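PDB 3VA7: KLLA0E08119p from Kluyveromyces lactis, which probably carboxylates urea to urea-1-carboxylate (allophanate) using ATP, bicarbonate and biotin, this chain being the urea carboxylase part of a longer urea-degrading enzyme. Local coordinates for residues A485-Q490 and R619-G624; L530-N535 and L577-V582; V546-G551 and Y589-G594. All coordinates share one frame; numbering follows the deposited sequence.

All three contacts belong to one largely beta region of the carboxyltransferase part of the chain. Interactions 1 and 2 lie with their centres 11 Å apart, 2 and 3 are 12 Å apart, and 1 and 3 are 15 Å apart. A single antiparallel sheet joins them in the order 488-490, 529-533, 587-592, 545-550: S488 bonds to E531, and L530 to L590. Interaction 2 also reaches strand 576-582 of a second antiparallel sheet. Along the chain, interactions 2 and 3 are both nested inside the loop closed by interaction 1, and their segments alternate, so the chain passes back and forth between these strands before the loop 619-624 comes back to lie against the edge.

Interaction 1: residues A485-Q490 and R619-G624; sequences ANTSVQ and RILKLG
T487 and L621 join two loops at the edge of an antiparallel sheet, the one leading into outermost strand 488-490 and the one, 619-624, leading to strand 626-628. One direct backbone bond fixes it: L621 N donates to T487 O at 2.8 Å, meeting the oxygen nearly along the C=O axis. Two waters extend the match, one between T487 N and L621 O, the other between R619 O and V489 N, so that the loop reaches the strand itself here only through a weak water bond. Beside this seam the aliphatic part of L621 comes down over the same carbonyl, with CG 3.4 Å from T487 O, and its CD1 lies 4.1 Å from CG2 of T487. T487 has CG2 anti to the backbone N (chi1 -54°), which points this methyl at L621 while OG1 goes to P483 O. On the other flank I620 crosses the side chain of N486 at about a right angle: CG2 lies 3.5 Å from OD1 of N486 and CD1 3.7 Å from its ND2. That amide is held by its own backbone, since N486 ND2 bonds to A485 O, and a glycerol sits close by. Behind the contact, R619 curls back over its own loop, with NH2 paired to D625 in a salt bridge. CD of K622 lies 3.7 Å above the centre of the guanidinium, whose NH1 donates in its own plane to I620 O at 2.6 Å.

Interaction 2: residues L530-N535 and L577-V582; sequences LEITLN and LSVGKV
A crossover between two antiparallel sheets brings L534 and N535 against V582 and K581. Strand 529-533 belongs to one sheet and strand 576-582 to the other; just past the end of its strand the segment 530-535 turns, and N535 makes a single backbone bridge to K581 before the chain runs on into strand 538-541, which pairs with 576-582. The turn is centred on L534, whose positive phi (68°) and weak N535 N to T533 O bond mark a classic gamma turn. It presents the carbonyl of L534 to the neighbouring strand, where V582 N donates to L534 O at 2.9 Å. This bond is almost straight at hydrogen, 171°, although the donor stands well above the carbonyl plane. The same oxygen is approached by carbon as well: CG2 of V582 comes to 3.6 Å because chi1 of -172° puts that methyl beside its own backbone N, on the donor side. One residue along, CA of N535 faces G580 O at 3.1 Å in a CA-H...O contact, and its CB rests 3.8 Å from CA of K581. From CB, the N535 side chain leads off away from the strand, next to A485 and Y1174.

On the strand just before the turn, I532 points toward 577-582. Its CG2 lies 4.4 Å from CG2 of V579 and 4.5 Å from CG2 of V582, a loose apolar fit that V554 continues from the next strand. E531, on the other side of its strand, takes its polar partners there: a salt bridge to R699 and a hydrogen bond to M509 N. Two antiparallel sheets packed face to face through apolar side chains, joined by a tight turn, are consistent with a beta-sandwich or flattened barrel.

Interaction 3: residues V546-G551 and Y589-G594; sequences VIAVSG and YLSIRG
I547, V549, L590 and I592 form the apolar centre, all on one face of two neighbouring antiparallel strands. I547 and I592 lie side by side and point the same way, their CD1 methyls 3.7 Å apart. L590 slants across from the next pair: with CG anti to the backbone N (chi1 163°), its CD1 wedges between CG1 of I547 and CG2 of V549, 3.9 Å from each. Trimming I547 to alanine would probably cost I592 CD1 its methyl partner, leave L590 CD1 held on the V549 side alone of the two, and open a gap beside F541. Between the strands run backbone bonds, paired at A548/S591, where S591 N reaches A548 O at 3.0 Å, and at S550/Y589; a single one, R593 N to V546 O, ends the row. The opposite face carries the small and polar side chains. CB of A548 rests 3.6 Å from OG of S591, whose hydroxyl bonds to A517 O, while S550 OG bonds to N566. Y589 turns the edge of its ring to S550 O, with CD1 3.7 Å away, and its hydroxyl meets E531 and the backbone N of D510. Helix 511-520 covers this polar face, strand 538-541 packs on the apolar one through L539 and F541, and strands 529-533 and 569-571 extend the sheet at its two sides.

Interaction 1: residues A485-Q490 and R619-G624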
ATOM      1  N   ALA A 485       7.265  15.648 -10.163  1.00 39.75           N
ATOM      2  CA  ALA A 485       6.241  16.017  -9.199  1.00 38.50           C
ATOM      3  C   ALA A 485       5.285  14.886  -8.741  1.00 38.55           C
ATOM      4  O   ALA A 485       4.751  14.950  -7.617  1.00 39.02           O
ATOM      5  CB  ALA A 485       5.434  17.151  -9.756  1.00 39.06           C
ATOM      6  N   ASN A 486       5.016  13.901  -9.611  1.00 37.41           N
ATOM      7  CA  ASN A 486       4.066  12.851  -9.312  1.00 36.55           C
ATOM      8  C   ASN A 486       4.125  11.712 -10.301  1.00 36.61           C
ATOM      9  O   ASN A 486       3.205  11.506 -11.110  1.00 37.52           O
ATOM     10  CB  ASN A 486       2.637  13.403  -9.257  1.00 36.60           C
ATOM     11  CG  ASN A 486       1.870  12.893  -8.040  1.00 35.37           C
ATOM     12  OD1 ASN A 486       1.006  12.025  -8.148  1.00 30.86           O
ATOM     13  ND2 ASN A 486       2.220  13.415  -6.869  1.00 34.36           N
ATOM     14  N   THR A 487       5.190  10.938 -10.205  1.00 35.53           N
ATOM     15  CA  THR A 487       5.469   9.918 -11.185  1.00 35.00           C
ATOM     16  C   THR A 487       5.074   8.543 -10.633  1.00 35.07           C
ATOM     17  O   THR A 487       5.608   8.146  -9.601  1.00 36.63           O
ATOM     18  CB  THR A 487       6.975  10.002 -11.543  1.00 34.71           C
ATOM     19  OG1 THR A 487       7.249  11.354 -11.938  1.00 35.14           O
ATOM     20  CG2 THR A 487       7.389   9.067 -12.677  1.00 31.94           C
ATOM     21  N   SER A 488       4.162   7.830 -11.314  1.00 33.56           N
ATOM     22  CA  SER A 488       3.633   6.537 -10.856  1.00 31.48           C
ATOM     23  C   SER A 488       3.622   5.456 -11.923  1.00 31.20           C
ATOM     24  O   SER A 488       3.248   5.719 -13.081  1.00 31.84           O
ATOM     25  CB  SER A 488       2.202   6.678 -10.343  1.00 31.71           C
ATOM     26  OG  SER A 488       1.340   7.303 -11.271  1.00 30.33           O
ATOM     27  N   VAL A 489       3.999   4.236 -11.532  1.00 29.30           N
ATOM     28  CA  VAL A 489       3.760   3.089 -12.355  1.00 28.68           C
ATOM     29  C   VAL A 489       2.277   2.910 -12.513  1.00 27.81           C
ATOM     30  O   VAL A 489       1.581   2.907 -11.517  1.00 28.82           O
ATOM     31  CB  VAL A 489       4.212   1.835 -11.677  1.00 29.14           C
ATOM     32  CG1 VAL A 489       3.894   0.595 -12.577  1.00 28.47           C
ATOM     33  CG2 VAL A 489       5.666   1.955 -11.316  1.00 30.03           C
ATOM     34  N   GLN A 490       1.797   2.758 -13.749  1.00 26.82           N
ATOM     35  CA  GLN A 490       0.362   2.538 -14.020  1.00 25.47           C
ATOM     36  C   GLN A 490       0.224   1.476 -15.070  1.00 25.00           C
ATOM     37  O   GLN A 490       1.208   1.264 -15.806  1.00 25.42           O
ATOM     38  CB  GLN A 490      -0.319   3.822 -14.505  1.00 24.98           C
ATOM     39  CG  GLN A 490      -0.299   4.931 -13.502  1.00 23.74           C
ATOM     40  CD  GLN A 490      -1.181   4.623 -12.312  1.00 25.41           C
ATOM     41  OE1 GLN A 490      -1.091   5.306 -11.288  1.00 29.13           O
ATOM     42  NE2 GLN A 490      -2.033   3.588 -12.427  1.00 18.32           N
ATOM     43  N   ARG A 619       3.239   3.904  -3.960  1.00 32.05           N
ATOM     44  CA  ARG A 619       3.431   5.378  -3.965  1.00 32.72           C
ATOM     45  C   ARG A 619       4.117   5.913  -5.219  1.00 32.33           C
ATOM     46  O   ARG A 619       4.675   5.146  -5.996  1.00 31.98           O
ATOM     47  CB  ARG A 619       4.263   5.861  -2.748  1.00 31.86           C
ATOM     48  CG  ARG A 619       5.623   5.160  -2.621  1.00 34.02           C
ATOM     49  CD  ARG A 619       6.767   6.022  -2.025  1.00 36.45           C
ATOM     50  NE  ARG A 619       8.025   5.253  -1.941  1.00 39.58           N
ATOM     51  CZ  ARG A 619       8.989   5.246  -2.882  1.00 41.57           C
ATOM     52  NH1 ARG A 619       8.851   5.965  -4.017  1.00 41.61           N
ATOM     53  NH2 ARG A 619      10.086   4.500  -2.716  1.00 34.96           N
ATOM     54  N   ILE A 620       4.123   7.243  -5.353  1.00 32.18           N
ATOM     55  CA  ILE A 620       4.924   7.937  -6.379  1.00 31.82           C
ATOM     56  C   ILE A 620       6.423   7.686  -6.203  1.00 32.92           C
ATOM     57  O   ILE A 620       6.890   7.353  -5.112  1.00 33.43           O
ATOM     58  CB  ILE A 620       4.645   9.438  -6.417  1.00 31.36           C
ATOM     59  CG1 ILE A 620       5.095  10.137  -5.138  1.00 28.81           C
ATOM     60  CG2 ILE A 620       3.151   9.726  -6.717  1.00 30.05           C
ATOM     61  CD1 ILE A 620       5.004  11.655  -5.275  1.00 26.29           C
ATOM     62  N   LEU A 621       7.171   7.797  -7.290  1.00 33.78           N
ATOM     63  CA  LEU A 621       8.597   7.532  -7.253  1.00 34.53           C
ATOM     64  C   LEU A 621       9.314   8.562  -6.392  1.00 36.35           C
ATOM     65  O   LEU A 621       8.803   9.666  -6.196  1.00 35.50           O
ATOM     66  CB  LEU A 621       9.165   7.540  -8.645  1.00 33.70           C
ATOM     67  CG  LEU A 621       8.594   6.534  -9.618  1.00 32.79           C
ATOM     68  CD1 LEU A 621       9.609   6.221 -10.732  1.00 26.95           C
ATOM     69  CD2 LEU A 621       8.258   5.293  -8.839  1.00 33.91           C
ATOM     70  N   LYS A 622      10.486   8.173  -5.878  1.00 39.05           N
ATOM     71  CA  LYS A 622      11.340   9.010  -5.012  1.00 41.31           C
ATOM     72  C   LYS A 622      12.813   8.987  -5.462  1.00 42.63           C
ATOM     73  O   LYS A 622      13.304   7.978  -6.061  1.00 42.34           O
ATOM     74  CB  LYS A 622      11.271   8.523  -3.547  1.00 41.75           C
ATOM     75  CG  LYS A 622      10.119   9.125  -2.693  1.00 43.40           C
ATOM     76  CD  LYS A 622      10.044   8.476  -1.274  1.00 44.86           C
ATOM     77  CE  LYS A 622       9.489   9.468  -0.251  1.00 45.60           C
ATOM     78  NZ  LYS A 622       8.311   8.972   0.587  1.00 46.49           N
ATOM     79  N   LEU A 623      13.531  10.072  -5.131  1.00 44.04           N
ATOM     80  CA  LEU A 623      14.988  10.177  -5.410  1.00 45.38           C
ATOM     81  C   LEU A 623      15.602   8.939  -4.861  1.00 45.52           C
ATOM     82  O   LEU A 623      15.350   8.603  -3.716  1.00 45.67           O
ATOM     83  CB  LEU A 623      15.606  11.389  -4.704  1.00 45.85           C
ATOM     84  CG  LEU A 623      17.060  11.873  -4.963  1.00 47.65           C
ATOM     85  CD1 LEU A 623      17.448  12.831  -3.829  1.00 47.46           C
ATOM     86  CD2 LEU A 623      18.121  10.758  -5.075  1.00 50.39           C
ATOM     87  N   GLY A 624      16.364   8.224  -5.679  1.00 46.40           N
ATOM     88  CA  GLY A 624      16.992   6.989  -5.215  1.00 45.57           C
ATOM     89  C   GLY A 624      16.309   5.689  -5.567  1.00 45.53           C
ATOM     90  O   GLY A 624      16.976   4.646  -5.599  1.00 46.55           O
TER
HETATM   91  O   HOH W   1       7.168  11.349  -8.149  1.00 21.76           O
HETATM   92  O   HOH W   2       4.084   3.658  -8.260  1.00 29.60           O

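Interaction 2: residues L530-N535 and L577-V582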
ATOM      1  N   LEU A 530       5.193   4.638 -16.998  1.00 31.35           N
ATOM      2  CA  LEU A 530       5.086   5.719 -16.002  1.00 32.19           C
ATOM      3  C   LEU A 530       4.168   6.843 -16.444  1.00 32.80           C
ATOM      4  O   LEU A 530       4.240   7.327 -17.569  1.00 33.48           O
ATOM      5  CB  LEU A 530       6.451   6.311 -15.633  1.00 32.30           C
ATOM      6  CG  LEU A 530       7.562   5.364 -15.111  1.00 33.49           C
ATOM      7  CD1 LEU A 530       8.893   6.109 -14.990  1.00 30.52           C
ATOM      8  CD2 LEU A 530       7.148   4.661 -13.787  1.00 30.10           C
ATOM      9  N   GLU A 531       3.282   7.249 -15.553  1.00 33.40           N
ATOM     10  CA  GLU A 531       2.517   8.452 -15.745  1.00 33.02           C
ATOM     11  C   GLU A 531       3.307   9.562 -15.107  1.00 33.94           C
ATOM     12  O   GLU A 531       3.598   9.508 -13.878  1.00 34.07           O
ATOM     13  CB  GLU A 531       1.163   8.354 -15.044  1.00 33.00           C
ATOM     14  CG  GLU A 531       0.404   9.651 -15.023  1.00 30.29           C
ATOM     15  CD  GLU A 531      -1.048   9.426 -14.702  1.00 31.70           C
ATOM     16  OE1 GLU A 531      -1.467   9.756 -13.566  1.00 32.95           O
ATOM     17  OE2 GLU A 531      -1.790   8.914 -15.574  1.00 32.57           O
ATOM     18  N   ILE A 532       3.662  10.545 -15.945  1.00 33.68           N
ATOM     19  CA  ILE A 532       4.269  11.792 -15.489  1.00 32.80           C
ATOM     20  C   ILE A 532       3.226  12.878 -15.393  1.00 32.29           C
ATOM     21  O   ILE A 532       2.518  13.131 -16.340  1.00 32.40           O
ATOM     22  CB  ILE A 532       5.404  12.234 -16.434  1.00 33.08           C
ATOM     23  CG1 ILE A 532       6.666  11.464 -16.069  1.00 35.49           C
ATOM     24  CG2 ILE A 532       5.739  13.738 -16.328  1.00 28.50           C
ATOM     25  CD1 ILE A 532       7.139  10.519 -17.089  1.00 38.05           C
ATOM     26  N   THR A 533       3.184  13.555 -14.263  1.00 31.93           N
ATOM     27  CA  THR A 533       2.268  14.643 -14.065  1.00 32.34           C
ATOM     28  C   THR A 533       3.015  15.957 -13.802  1.00 33.67           C
ATOM     29  O   THR A 533       3.755  16.039 -12.826  1.00 34.68           O
ATOM     30  CB  THR A 533       1.388  14.393 -12.791  1.00 32.33           C
ATOM     31  OG1 THR A 533       0.928  13.024 -12.734  1.00 30.49           O
ATOM     32  CG2 THR A 533       0.232  15.448 -12.670  1.00 28.33           C
ATOM     33  N   LEU A 534       2.736  16.993 -14.605  1.00 34.78           N
ATOM     34  CA  LEU A 534       3.298  18.372 -14.468  1.00 35.94           C
ATOM     35  C   LEU A 534       4.817  18.555 -14.741  1.00 36.93           C
ATOM     36  O   LEU A 534       5.170  19.437 -15.482  1.00 37.67           O
ATOM     37  CB  LEU A 534       2.859  19.062 -13.202  1.00 35.07           C
ATOM     38  CG  LEU A 534       1.363  19.444 -13.186  1.00 36.67           C
ATOM     39  CD1 LEU A 534       0.993  20.036 -11.795  1.00 35.16           C
ATOM     40  CD2 LEU A 534       0.941  20.391 -14.310  1.00 33.81           C
ATOM     41  N   ASN A 535       5.690  17.717 -14.189  1.00 38.25           N
ATOM     42  CA  ASN A 535       7.075  17.615 -14.655  1.00 39.84           C
ATOM     43  C   ASN A 535       7.678  16.269 -14.296  1.00 39.53           C
ATOM     44  O   ASN A 535       7.314  15.682 -13.272  1.00 39.93           O
ATOM     45  CB  ASN A 535       7.959  18.747 -14.098  1.00 41.55           C
ATOM     46  CG  ASN A 535       7.905  18.832 -12.605  1.00 44.51           C
ATOM     47  OD1 ASN A 535       7.039  19.521 -12.037  1.00 49.88           O
ATOM     48  ND2 ASN A 535       8.853  18.157 -11.942  1.00 49.02           N
ATOM     49  N   LEU A 577      17.961   9.721 -19.255  1.00 52.99           N
ATOM     50  CA  LEU A 577      16.703  10.229 -19.811  1.00 53.11           C
ATOM     51  C   LEU A 577      16.163  11.213 -18.832  1.00 51.94           C
ATOM     52  O   LEU A 577      16.194  10.977 -17.646  1.00 53.43           O
ATOM     53  CB  LEU A 577      15.696   9.089 -20.037  1.00 53.58           C
ATOM     54  CG  LEU A 577      14.234   9.386 -20.441  1.00 56.19           C
ATOM     55  CD1 LEU A 577      14.113  10.093 -21.781  1.00 56.44           C
ATOM     56  CD2 LEU A 577      13.406   8.087 -20.469  1.00 56.86           C
ATOM     57  N   SER A 578      15.687  12.336 -19.312  1.00 50.84           N
ATOM     58  CA  SER A 578      15.111  13.320 -18.423  1.00 49.33           C
ATOM     59  C   SER A 578      13.905  13.977 -19.095  1.00 48.51           C
ATOM     60  O   SER A 578      13.996  14.440 -20.236  1.00 48.51           O
ATOM     61  CB  SER A 578      16.179  14.353 -18.037  1.00 49.22           C
ATOM     62  OG  SER A 578      15.619  15.647 -17.847  1.00 49.66           O
ATOM     63  N   VAL A 579      12.770  13.992 -18.405  1.00 47.41           N
ATOM     64  CA  VAL A 579      11.617  14.685 -18.945  1.00 46.31           C
ATOM     65  C   VAL A 579      11.164  15.818 -18.056  1.00 46.23           C
ATOM     66  O   VAL A 579      10.987  15.657 -16.879  1.00 46.19           O
ATOM     67  CB  VAL A 579      10.474  13.735 -19.531  1.00 46.66           C
ATOM     68  CG1 VAL A 579      10.747  12.238 -19.319  1.00 43.30           C
ATOM     69  CG2 VAL A 579       9.091  14.185 -19.131  1.00 46.03           C
ATOM     70  N   GLY A 580      11.033  16.992 -18.664  1.00 46.98           N
ATOM     71  CA  GLY A 580      10.937  18.237 -17.949  1.00 47.02           C
ATOM     72  C   GLY A 580       9.533  18.621 -17.664  1.00 47.49           C
ATOM     73  O   GLY A 580       8.777  17.815 -17.218  1.00 48.82           O
ATOM     74  N   LYS A 581       9.185  19.863 -17.941  1.00 48.06           N
ATOM     75  CA  LYS A 581       7.912  20.419 -17.541  1.00 48.09           C
ATOM     76  C   LYS A 581       6.937  20.157 -18.668  1.00 47.33           C
ATOM     77  O   LYS A 581       7.325  20.132 -19.841  1.00 48.18           O
ATOM     78  CB  LYS A 581       8.101  21.910 -17.307  1.00 48.61           C
ATOM     79  CG  LYS A 581       6.957  22.644 -16.634  1.00 53.33           C
ATOM     80  CD  LYS A 581       7.403  24.106 -16.303  1.00 59.37           C
ATOM     81  CE  LYS A 581       6.265  24.939 -15.621  1.00 62.66           C
ATOM     82  NZ  LYS A 581       5.362  25.609 -16.645  1.00 61.90           N
ATOM     83  N   VAL A 582       5.684  19.912 -18.321  1.00 45.96           N
ATOM     84  CA  VAL A 582       4.648  19.750 -19.311  1.00 44.61           C
ATOM     85  C   VAL A 582       4.078  21.143 -19.684  1.00 44.33           C
ATOM     86  O   VAL A 582       3.430  21.801 -18.869  1.00 43.74           O
ATOM     87  CB  VAL A 582       3.535  18.751 -18.853  1.00 44.90           C
ATOM     88  CG1 VAL A 582       2.553  18.439 -20.000  1.00 43.08           C
ATOM     89  CG2 VAL A 582       4.135  17.444 -18.299  1.00 43.68           C
TER

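Interaction 3: residues V546-G551 and Y589-G594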
ATOM      1  N   VAL A 546      14.417   0.206 -25.219  1.00 47.53           N
ATOM      2  CA  VAL A 546      13.747   1.216 -26.010  1.00 44.91           C
ATOM      3  C   VAL A 546      12.719   1.978 -25.127  1.00 43.62           C
ATOM      4  O   VAL A 546      12.145   1.410 -24.237  1.00 43.72           O
ATOM      5  CB  VAL A 546      13.059   0.562 -27.264  1.00 45.49           C
ATOM      6  CG1 VAL A 546      12.527   1.617 -28.207  1.00 44.89           C
ATOM      7  CG2 VAL A 546      13.995  -0.419 -27.996  1.00 42.53           C
ATOM      8  N   ILE A 547      12.471   3.251 -25.425  1.00 41.87           N
ATOM      9  CA  ILE A 547      11.695   4.169 -24.607  1.00 39.77           C
ATOM     10  C   ILE A 547      10.807   4.985 -25.523  1.00 39.68           C
ATOM     11  O   ILE A 547      11.129   5.162 -26.692  1.00 39.58           O
ATOM     12  CB  ILE A 547      12.709   5.090 -23.824  1.00 40.15           C
ATOM     13  CG1 ILE A 547      12.785   4.664 -22.369  1.00 40.93           C
ATOM     14  CG2 ILE A 547      12.507   6.643 -23.947  1.00 37.70           C
ATOM     15  CD1 ILE A 547      13.366   3.276 -22.194  1.00 39.89           C
ATOM     16  N   ALA A 548       9.705   5.518 -25.018  1.00 38.69           N
ATOM     17  CA  ALA A 548       8.964   6.471 -25.804  1.00 37.56           C
ATOM     18  C   ALA A 548       8.233   7.328 -24.852  1.00 37.56           C
ATOM     19  O   ALA A 548       8.018   6.919 -23.722  1.00 38.39           O
ATOM     20  CB  ALA A 548       8.008   5.761 -26.689  1.00 37.90           C
ATOM     21  N   VAL A 549       7.867   8.533 -25.281  1.00 37.30           N
ATOM     22  CA  VAL A 549       7.095   9.454 -24.427  1.00 36.19           C
ATOM     23  C   VAL A 549       5.917   9.961 -25.230  1.00 36.65           C
ATOM     24  O   VAL A 549       6.037  10.267 -26.411  1.00 37.03           O
ATOM     25  CB  VAL A 549       7.948  10.625 -23.918  1.00 35.73           C
ATOM     26  CG1 VAL A 549       7.153  11.533 -23.022  1.00 31.65           C
ATOM     27  CG2 VAL A 549       9.151  10.083 -23.139  1.00 35.65           C
ATOM     28  N   SER A 550       4.760  10.021 -24.605  1.00 36.57           N
ATOM     29  CA  SER A 550       3.565  10.421 -25.329  1.00 36.55           C
ATOM     30  C   SER A 550       2.675  11.163 -24.365  1.00 36.20           C
ATOM     31  O   SER A 550       2.808  10.959 -23.157  1.00 37.15           O
ATOM     32  CB  SER A 550       2.846   9.195 -25.929  1.00 36.22           C
ATOM     33  OG  SER A 550       1.978   9.635 -26.962  1.00 35.31           O
ATOM     34  N   GLY A 551       1.789  12.005 -24.875  1.00 34.89           N
ATOM     35  CA  GLY A 551       0.927  12.749 -24.021  1.00 35.20           C
ATOM     36  C   GLY A 551       1.117  14.229 -24.238  1.00 36.85           C
ATOM     37  O   GLY A 551       1.140  14.699 -25.370  1.00 36.33           O
ATOM     38  N   TYR A 589       3.550  10.129 -20.721  1.00 30.79           N
ATOM     39  CA  TYR A 589       3.721   8.700 -20.400  1.00 30.42           C
ATOM     40  C   TYR A 589       4.972   8.198 -20.929  1.00 31.25           C
ATOM     41  O   TYR A 589       5.281   8.396 -22.098  1.00 32.81           O
ATOM     42  CB  TYR A 589       2.556   7.834 -20.930  1.00 30.22           C
ATOM     43  CG  TYR A 589       1.338   8.257 -20.219  1.00 27.43           C
ATOM     44  CD1 TYR A 589       0.592   9.358 -20.681  1.00 21.62           C
ATOM     45  CD2 TYR A 589       0.989   7.650 -18.990  1.00 23.99           C
ATOM     46  CE1 TYR A 589      -0.522   9.813 -19.925  1.00 23.38           C
ATOM     47  CE2 TYR A 589      -0.114   8.081 -18.270  1.00 22.02           C
ATOM     48  CZ  TYR A 589      -0.842   9.175 -18.704  1.00 20.01           C
ATOM     49  OH  TYR A 589      -1.944   9.590 -17.973  1.00 26.18           O
ATOM     50  N   LEU A 590       5.722   7.534 -20.071  1.00 32.29           N
ATOM     51  CA  LEU A 590       7.021   7.057 -20.469  1.00 32.41           C
ATOM     52  C   LEU A 590       7.040   5.565 -20.499  1.00 33.12           C
ATOM     53  O   LEU A 590       7.018   4.944 -19.442  1.00 34.67           O
ATOM     54  CB  LEU A 590       8.037   7.560 -19.486  1.00 32.08           C
ATOM     55  CG  LEU A 590       9.353   6.816 -19.544  1.00 32.81           C
ATOM     56  CD1 LEU A 590      10.021   7.016 -20.892  1.00 32.54           C
ATOM     57  CD2 LEU A 590      10.162   7.377 -18.440  1.00 34.74           C
ATOM     58  N   SER A 591       7.083   4.975 -21.683  1.00 33.58           N
ATOM     59  CA  SER A 591       7.040   3.526 -21.780  1.00 35.08           C
ATOM     60  C   SER A 591       8.415   2.930 -22.000  1.00 35.27           C
ATOM     61  O   SER A 591       9.299   3.602 -22.478  1.00 37.07           O
ATOM     62  CB  SER A 591       6.096   3.096 -22.896  1.00 35.82           C
ATOM     63  OG  SER A 591       6.468   3.663 -24.137  1.00 37.25           O
ATOM     64  N   ILE A 592       8.597   1.673 -21.654  1.00 35.19           N
ATOM     65  CA  ILE A 592       9.895   1.025 -21.710  1.00 35.42           C
ATOM     66  C   ILE A 592       9.550  -0.294 -22.331  1.00 36.27           C
ATOM     67  O   ILE A 592       8.592  -0.924 -21.870  1.00 37.23           O
ATOM     68  CB  ILE A 592      10.420   0.612 -20.327  1.00 35.22           C
ATOM     69  CG1 ILE A 592      10.329   1.715 -19.259  1.00 36.37           C
ATOM     70  CG2 ILE A 592      11.769  -0.018 -20.434  1.00 32.91           C
ATOM     71  CD1 ILE A 592      10.621   3.078 -19.708  1.00 41.84           C
ATOM     72  N   ARG A 593      10.256  -0.704 -23.385  1.00 35.96           N
ATOM     73  CA  ARG A 593       9.982  -1.994 -24.012  1.00 36.46           C
ATOM     74  C   ARG A 593      10.051  -3.109 -22.945  1.00 36.59           C
ATOM     75  O   ARG A 593      10.999  -3.161 -22.171  1.00 36.51           O
ATOM     76  CB  ARG A 593      10.955  -2.263 -25.188  1.00 36.35           C
ATOM     77  CG  ARG A 593      10.495  -3.419 -26.095  1.00 35.87           C
ATOM     78  CD  ARG A 593      11.580  -3.825 -27.114  1.00 37.48           C
ATOM     79  NE  ARG A 593      11.256  -5.009 -27.907  1.00 35.76           N
ATOM     80  CZ  ARG A 593      10.221  -5.108 -28.753  1.00 37.32           C
ATOM     81  NH1 ARG A 593       9.375  -4.084 -28.904  1.00 35.81           N
ATOM     82  NH2 ARG A 593      10.009  -6.249 -29.437  1.00 35.95           N
ATOM     83  N   GLY A 594       9.022  -3.951 -22.886  1.00 37.08           N
ATOM     84  CA  GLY A 594       8.955  -5.038 -21.923  1.00 38.21           C
ATOM     85  C   GLY A 594       8.257  -4.677 -20.610  1.00 39.54           C
ATOM     86  O   GLY A 594       7.921  -5.559 -19.822  1.00 40.41           O
TER